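Local coordinates for putative secreted cellulose binding protein (Streptomyces coelicolor, PDB 4OY7) that oxidatively cleaves the glycosidic bonds of cellulose at a copper centre in its lytic polysaccharide monooxygenase domain, the part of the longer protein modelled here, at residues Y12-D17 against P30-A35; G112-Y117 against G154-D159. All coordinates share one frame; numbering follows the deposited sequence.

Contact 1. Residues Y12-D17 against P30-A35; sequences YLCQLD and PACQAA
Cys14 and Cys32 are joined by a disulfide that staples helix 10-18 to helix 30-39. Both helices belong to the helical insertion that follows the first strand, 4-6, of the beta-sandwich domain, the region usually called L2 in this family of monooxygenases. The interface is small, 159 Å² with both sides summed, and the bridge makes up most of it.

Following helix 10-18 in sequence, Cys14 is the first residue to meet the other segment, and its CB points toward helix 30-39. Cys14 SG and Cys32 SG are 2.1 Å apart. In both cysteines SG stands anti to the carbonyl carbon and beside the backbone N, with chi1 -79° in Cys14, which lets each sulfur reach across from its own helix. The torsion about the S-S bond is -79°, a left-handed bridge without obvious strain, and it brings Cys14 CB to 3.9 Å from Cys32 CB. The two CA atoms, of Cys14 and Cys32, are 5.5 Å apart. Leu44 of helix 42-45 lies against Cys14 and Pro90 against Cys32, and both cysteines are buried.

One turn on, Asp17 carries its carboxylate beside the bridge, with CG anti to the backbone N (chi1 -173°), which turns the carboxylate toward the start of the second helix. Its OD1 accepts from two backbone amides, Thr28 N and Asn29 N, and this double grip would be expected to favour the charged carboxylate. Asn29 OD1 in turn accepts from Cys32 N, so the polar chain runs from one helix to the start of the other. Across the contact itself the carboxylate's nearest approach is Asp17 OD1 to Cys32 CB, 4.1 Å.

Contact 2. Residues G112-Y117 against G154-D159; sequences GDFRVY and GHYYWD
Phe114 reaches from strand 112-119 across the beta-sandwich core to Tyr156 and Trp158 of strand 155-161. The axes of the two segments come within 10.8 Å and cross at -55°; side chains alone bridge them. From the root outward, Phe114 CB already meets Trp158 CH2 at 3.8 Å, and Phe114 CG sits closer still to that atom, at 3.6 Å, with the indole tip over one face of the phenyl ring. The two rings are tilted by 35°. Further out, Phe114 CD2 also lies 3.7 Å from Trp158 CH2 and Phe114 CD1 faces Trp158 CZ3, while Phe114 CE1 lies between that indole and Tyr156. At the tip, Phe114 CZ comes over the Tyr156 face, 3.8 Å from Tyr156 CD2, in an edge-to-face pair. Trp158 holds CG between its backbone N and carbonyl carbon (chi1 67°), which carries the indole across to strand 112-119, where Trp158 CZ2 lies 4.0 Å from Val116 CG2. Replacing Phe114, a serine here would probably open a gap between the sheets and leave the Trp158 and Tyr156 rings without the partner that wedges between them. The cluster continues into Trp176 of strand 168-178, stacked on Phe114, and Tyr104 of strand 99-105, while Trp158 NE1 donates a hydrogen bond to Gln138 OE1 of strand 134-141.

Contact 1 and contact 2 lie on opposite sides of the chain's centre, their own centres 23 Å apart and their nearest atoms about 8 Å apart, with no touch. The first cross-links two helices of the insertion, covalently; the second joins the two sheets of the sandwich by aromatic packing. Contact 2 is the one near the copper: the Tyr156 side chain is about 8 Å from the ion and about 5 Å from that of His110, which binds it together with His1, and Tyr156 OH is hydrogen-bonded to His110 N. Contact 1 instead lies toward Asp26, a calcium-binding residue of this protein with no calcium bound here, about 8 Å from Asp17 between side chains.

Contact 1. Residues Y12-D17 against P30-A35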
loop_
_atom_site.group_PDB
_atom_site.type_symbol
_atom_site.label_atom_id
_atom_site.label_comp_id
_atom_site.label_asym_id
_atom_site.label_seq_id
_atom_site.Cartn_x
_atom_site.Cartn_y
_atom_site.Cartn_z
ATOM N N TYR A 12 -3.283 5.897 2.017
ATOM C CA TYR A 12 -3.707 5.984 3.401
ATOM C C TYR A 12 -2.945 7.072 4.142
ATOM O O TYR A 12 -3.523 7.901 4.788
ATOM C CB TYR A 12 -3.568 4.624 4.102
ATOM C CG TYR A 12 -4.008 4.660 5.537
ATOM C CD1 TYR A 12 -5.338 4.907 5.875
ATOM C CD2 TYR A 12 -3.086 4.496 6.570
ATOM C CE1 TYR A 12 -5.753 4.939 7.206
ATOM C CE2 TYR A 12 -3.498 4.526 7.889
ATOM C CZ TYR A 12 -4.818 4.763 8.207
ATOM O OH TYR A 12 -5.198 4.806 9.561
ATOM N N LEU A 13 -1.628 7.071 4.018
ATOM C CA LEU A 13 -0.840 8.111 4.689
ATOM C C LEU A 13 -1.151 9.482 4.127
ATOM O O LEU A 13 -1.124 10.454 4.854
ATOM C CB LEU A 13 0.647 7.833 4.614
ATOM C CG LEU A 13 1.148 6.600 5.375
ATOM C CD1 LEU A 13 2.657 6.484 5.321
ATOM C CD2 LEU A 13 0.672 6.581 6.825
ATOM N N CYS A 14 -1.415 9.565 2.832
ATOM C CA CYS A 14 -1.708 10.859 2.270
ATOM C C CYS A 14 -3.061 11.377 2.755
ATOM O O CYS A 14 -3.217 12.574 3.051
ATOM C CB CYS A 14 -1.604 10.852 0.755
ATOM S SG CYS A 14 0.114 10.950 0.150
ATOM N N GLN A 15 -4.029 10.489 2.888
ATOM C CA GLN A 15 -5.325 10.918 3.374
ATOM C C GLN A 15 -5.244 11.336 4.851
ATOM O O GLN A 15 -5.919 12.283 5.246
ATOM C CB GLN A 15 -6.399 9.877 3.078
ATOM C CG GLN A 15 -6.443 8.664 3.981
ATOM C CD GLN A 15 -7.318 8.856 5.212
ATOM O OE1 GLN A 15 -8.271 9.605 5.196
ATOM N NE2 GLN A 15 -7.008 8.120 6.266
ATOM N N LEU A 16 -4.413 10.668 5.657
ATOM C CA LEU A 16 -4.185 11.118 7.045
ATOM C C LEU A 16 -3.527 12.468 7.080
ATOM O O LEU A 16 -3.889 13.289 7.893
ATOM C CB LEU A 16 -3.306 10.160 7.845
ATOM C CG LEU A 16 -3.920 8.814 8.194
ATOM C CD1 LEU A 16 -2.837 8.003 8.902
ATOM C CD2 LEU A 16 -5.195 8.920 9.032
ATOM N N ASP A 17 -2.553 12.682 6.204
ATOM C CA ASP A 17 -1.884 13.981 6.086
ATOM C C ASP A 17 -2.820 15.104 5.633
ATOM O O ASP A 17 -2.604 16.260 5.984
ATOM C CB ASP A 17 -0.707 13.863 5.100
ATOM C CG ASP A 17 0.132 15.103 5.040
ATOM O OD1 ASP A 17 0.264 15.679 3.935
ATOM O OD2 ASP A 17 0.674 15.486 6.097
ATOM N N PRO A 30 4.771 17.139 0.347
ATOM C CA PRO A 30 4.776 17.608 -1.049
ATOM C C PRO A 30 4.416 16.559 -2.089
ATOM O O PRO A 30 3.841 16.892 -3.116
ATOM C CB PRO A 30 6.219 18.116 -1.253
ATOM C CG PRO A 30 6.994 17.564 -0.106
ATOM C CD PRO A 30 6.038 17.430 1.037
ATOM N N ALA A 31 4.779 15.301 -1.856
ATOM C CA ALA A 31 4.380 14.233 -2.751
ATOM C C ALA A 31 2.841 14.041 -2.691
ATOM O O ALA A 31 2.202 13.801 -3.695
ATOM C CB ALA A 31 5.110 12.942 -2.430
ATOM N N CYS A 32 2.262 14.164 -1.501
ATOM C CA CYS A 32 0.821 14.112 -1.336
ATOM C C CYS A 32 0.123 15.276 -2.027
ATOM O O CYS A 32 -0.881 15.089 -2.693
ATOM C CB CYS A 32 0.443 14.063 0.144
ATOM S SG CYS A 32 1.002 12.603 1.053
ATOM N N GLN A 33 0.662 16.480 -1.878
ATOM C CA GLN A 33 0.113 17.632 -2.599
ATOM C C GLN A 33 0.161 17.412 -4.108
ATOM O O GLN A 33 -0.810 17.704 -4.812
ATOM C CB GLN A 33 0.846 18.924 -2.239
ATOM C CG GLN A 33 0.238 20.141 -2.924
ATOM C CD GLN A 33 -1.206 20.379 -2.515
ATOM O OE1 GLN A 33 -2.126 20.306 -3.339
ATOM N NE2 GLN A 33 -1.414 20.652 -1.233
ATOM N N ALA A 34 1.277 16.881 -4.608
ATOM C CA ALA A 34 1.424 16.648 -6.039
ATOM C C ALA A 34 0.417 15.626 -6.533
ATOM O O ALA A 34 -0.175 15.818 -7.592
ATOM C CB ALA A 34 2.837 16.194 -6.373
ATOM N N ALA A 35 0.217 14.559 -5.759
ATOM C CA ALA A 35 -0.733 13.511 -6.131
ATOM C C ALA A 35 -2.159 14.015 -6.070
ATOM O O ALA A 35 -2.996 13.628 -6.888
ATOM C CB ALA A 35 -0.578 12.290 -5.236
#

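Contact 2. Residues G112-Y117 against G154-D159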
loop_
_atom_site.group_PDB
_atom_site.type_symbol
_atom_site.label_atom_id
_atom_site.label_comp_id
_atom_site.label_asym_id
_atom_site.label_seq_id
_atom_site.Cartn_x
_atom_site.Cartn_y
_atom_site.Cartn_z
ATOM N N GLY A 112 -9.331 -14.424 1.583
ATOM C CA GLY A 112 -8.187 -14.455 0.667
ATOM C C GLY A 112 -6.838 -14.331 1.352
ATOM O O GLY A 112 -6.738 -14.441 2.597
ATOM N N ASP A 113 -5.813 -14.143 0.516
ATOM C CA ASP A 113 -4.400 -14.061 0.913
ATOM C C ASP A 113 -3.889 -12.653 0.751
ATOM O O ASP A 113 -4.210 -11.954 -0.242
ATOM C CB ASP A 113 -3.499 -14.914 0.004
ATOM C CG ASP A 113 -3.678 -16.380 0.162
ATOM O OD1 ASP A 113 -4.300 -16.821 1.124
ATOM O OD2 ASP A 113 -3.150 -17.099 -0.721
ATOM N N PHE A 114 -3.021 -12.246 1.667
ATOM C CA PHE A 114 -2.217 -11.067 1.506
ATOM C C PHE A 114 -0.802 -11.477 1.128
ATOM O O PHE A 114 -0.089 -12.129 1.913
ATOM C CB PHE A 114 -2.225 -10.277 2.802
ATOM C CG PHE A 114 -3.568 -9.733 3.155
ATOM C CD1 PHE A 114 -4.456 -10.464 3.930
ATOM C CD2 PHE A 114 -3.952 -8.476 2.717
ATOM C CE1 PHE A 114 -5.715 -9.965 4.259
ATOM C CE2 PHE A 114 -5.208 -7.975 3.024
ATOM C CZ PHE A 114 -6.092 -8.707 3.800
ATOM N N ARG A 115 -0.403 -11.101 -0.081
ATOM C CA ARG A 115 0.948 -11.404 -0.590
ATOM C C ARG A 115 1.773 -10.187 -0.322
ATOM O O ARG A 115 1.488 -9.119 -0.902
ATOM C CB ARG A 115 0.898 -11.691 -2.081
ATOM C CG ARG A 115 0.141 -12.953 -2.420
ATOM C CD ARG A 115 -0.065 -13.135 -3.890
ATOM N NE ARG A 115 -0.916 -14.277 -4.215
ATOM C CZ ARG A 115 -1.297 -14.581 -5.443
ATOM N NH1 ARG A 115 -0.864 -13.857 -6.493
ATOM N NH2 ARG A 115 -2.072 -15.651 -5.634
ATOM N N VAL A 116 2.802 -10.357 0.500
ATOM C CA VAL A 116 3.604 -9.244 0.997
ATOM C C VAL A 116 5.016 -9.306 0.399
ATOM O O VAL A 116 5.717 -10.310 0.538
ATOM C CB VAL A 116 3.670 -9.261 2.536
ATOM C CG1 VAL A 116 4.535 -8.107 3.049
ATOM C CG2 VAL A 116 2.261 -9.249 3.174
ATOM N N TYR A 117 5.425 -8.207 -0.230
ATOM C CA TYR A 117 6.714 -8.086 -0.939
ATOM C C TYR A 117 7.562 -6.917 -0.465
ATOM O O TYR A 117 7.041 -5.868 -0.092
ATOM C CB TYR A 117 6.511 -7.917 -2.449
ATOM C CG TYR A 117 5.617 -8.912 -3.159
ATOM C CD1 TYR A 117 4.236 -8.854 -3.042
ATOM C CD2 TYR A 117 6.154 -9.844 -4.009
ATOM C CE1 TYR A 117 3.418 -9.747 -3.740
ATOM C CE2 TYR A 117 5.364 -10.741 -4.713
ATOM C CZ TYR A 117 3.983 -10.676 -4.592
ATOM O OH TYR A 117 3.222 -11.611 -5.299
ATOM N N GLY A 154 -10.852 0.017 11.464
ATOM C CA GLY A 154 -10.985 -1.431 11.350
ATOM C C GLY A 154 -9.895 -2.020 10.493
ATOM O O GLY A 154 -9.466 -1.408 9.502
ATOM N N HIS A 155 -9.405 -3.200 10.878
ATOM C CA HIS A 155 -8.318 -3.796 10.117
ATOM C C HIS A 155 -8.120 -5.284 10.370
ATOM O O HIS A 155 -8.446 -5.828 11.446
ATOM C CB HIS A 155 -7.009 -3.080 10.442
ATOM C CG HIS A 155 -6.668 -3.129 11.890
ATOM N ND1 HIS A 155 -7.228 -2.277 12.817
ATOM C CD2 HIS A 155 -5.863 -3.967 12.586
ATOM C CE1 HIS A 155 -6.777 -2.585 14.020
ATOM N NE2 HIS A 155 -5.927 -3.591 13.901
ATOM N N TYR A 156 -7.578 -5.921 9.345
ATOM C CA TYR A 156 -6.875 -7.195 9.487
ATOM C C TYR A 156 -5.549 -6.928 10.190
ATOM O O TYR A 156 -5.025 -5.827 10.144
ATOM C CB TYR A 156 -6.615 -7.800 8.111
ATOM C CG TYR A 156 -7.861 -8.161 7.327
ATOM C CD1 TYR A 156 -8.475 -9.410 7.472
ATOM C CD2 TYR A 156 -8.419 -7.266 6.420
ATOM C CE1 TYR A 156 -9.600 -9.733 6.736
ATOM C CE2 TYR A 156 -9.546 -7.588 5.681
ATOM C CZ TYR A 156 -10.117 -8.827 5.830
ATOM O OH TYR A 156 -11.237 -9.118 5.103
ATOM N N TYR A 157 -5.022 -7.925 10.878
ATOM C CA TYR A 157 -3.809 -7.785 11.632
ATOM C C TYR A 157 -3.040 -9.112 11.585
ATOM O O TYR A 157 -3.623 -10.215 11.662
ATOM C CB TYR A 157 -4.048 -7.328 13.101
ATOM C CG TYR A 157 -4.771 -8.283 14.007
ATOM C CD1 TYR A 157 -4.080 -9.244 14.723
ATOM C CD2 TYR A 157 -6.141 -8.209 14.189
ATOM C CE1 TYR A 157 -4.729 -10.106 15.584
ATOM C CE2 TYR A 157 -6.797 -9.069 15.057
ATOM C CZ TYR A 157 -6.087 -10.018 15.746
ATOM O OH TYR A 157 -6.736 -10.899 16.587
ATOM N N TRP A 158 -1.726 -8.962 11.482
ATOM C CA TRP A 158 -0.758 -10.060 11.528
ATOM C C TRP A 158 0.635 -9.535 11.836
ATOM O O TRP A 158 0.857 -8.331 11.831
ATOM C CB TRP A 158 -0.742 -10.850 10.230
ATOM C CG TRP A 158 -0.237 -10.150 8.995
ATOM C CD1 TRP A 158 1.062 -10.109 8.554
ATOM C CD2 TRP A 158 -1.010 -9.423 8.019
ATOM N NE1 TRP A 158 1.142 -9.417 7.362
ATOM C CE2 TRP A 158 -0.112 -8.993 7.010
ATOM C CE3 TRP A 158 -2.388 -9.131 7.886
ATOM C CZ2 TRP A 158 -0.527 -8.275 5.899
ATOM C CZ3 TRP A 158 -2.812 -8.412 6.772
ATOM C CH2 TRP A 158 -1.879 -7.997 5.783
ATOM N N ASP A 159 1.564 -10.436 12.136
ATOM C CA ASP A 159 2.940 -10.043 12.422
ATOM C C ASP A 159 3.811 -10.257 11.183
ATOM O O ASP A 159 3.603 -11.231 10.458
ATOM C CB ASP A 159 3.525 -10.892 13.551
ATOM C CG ASP A 159 2.835 -10.679 14.881
ATOM O OD1 ASP A 159 2.525 -9.514 15.214
ATOM O OD2 ASP A 159 2.668 -11.685 15.620
#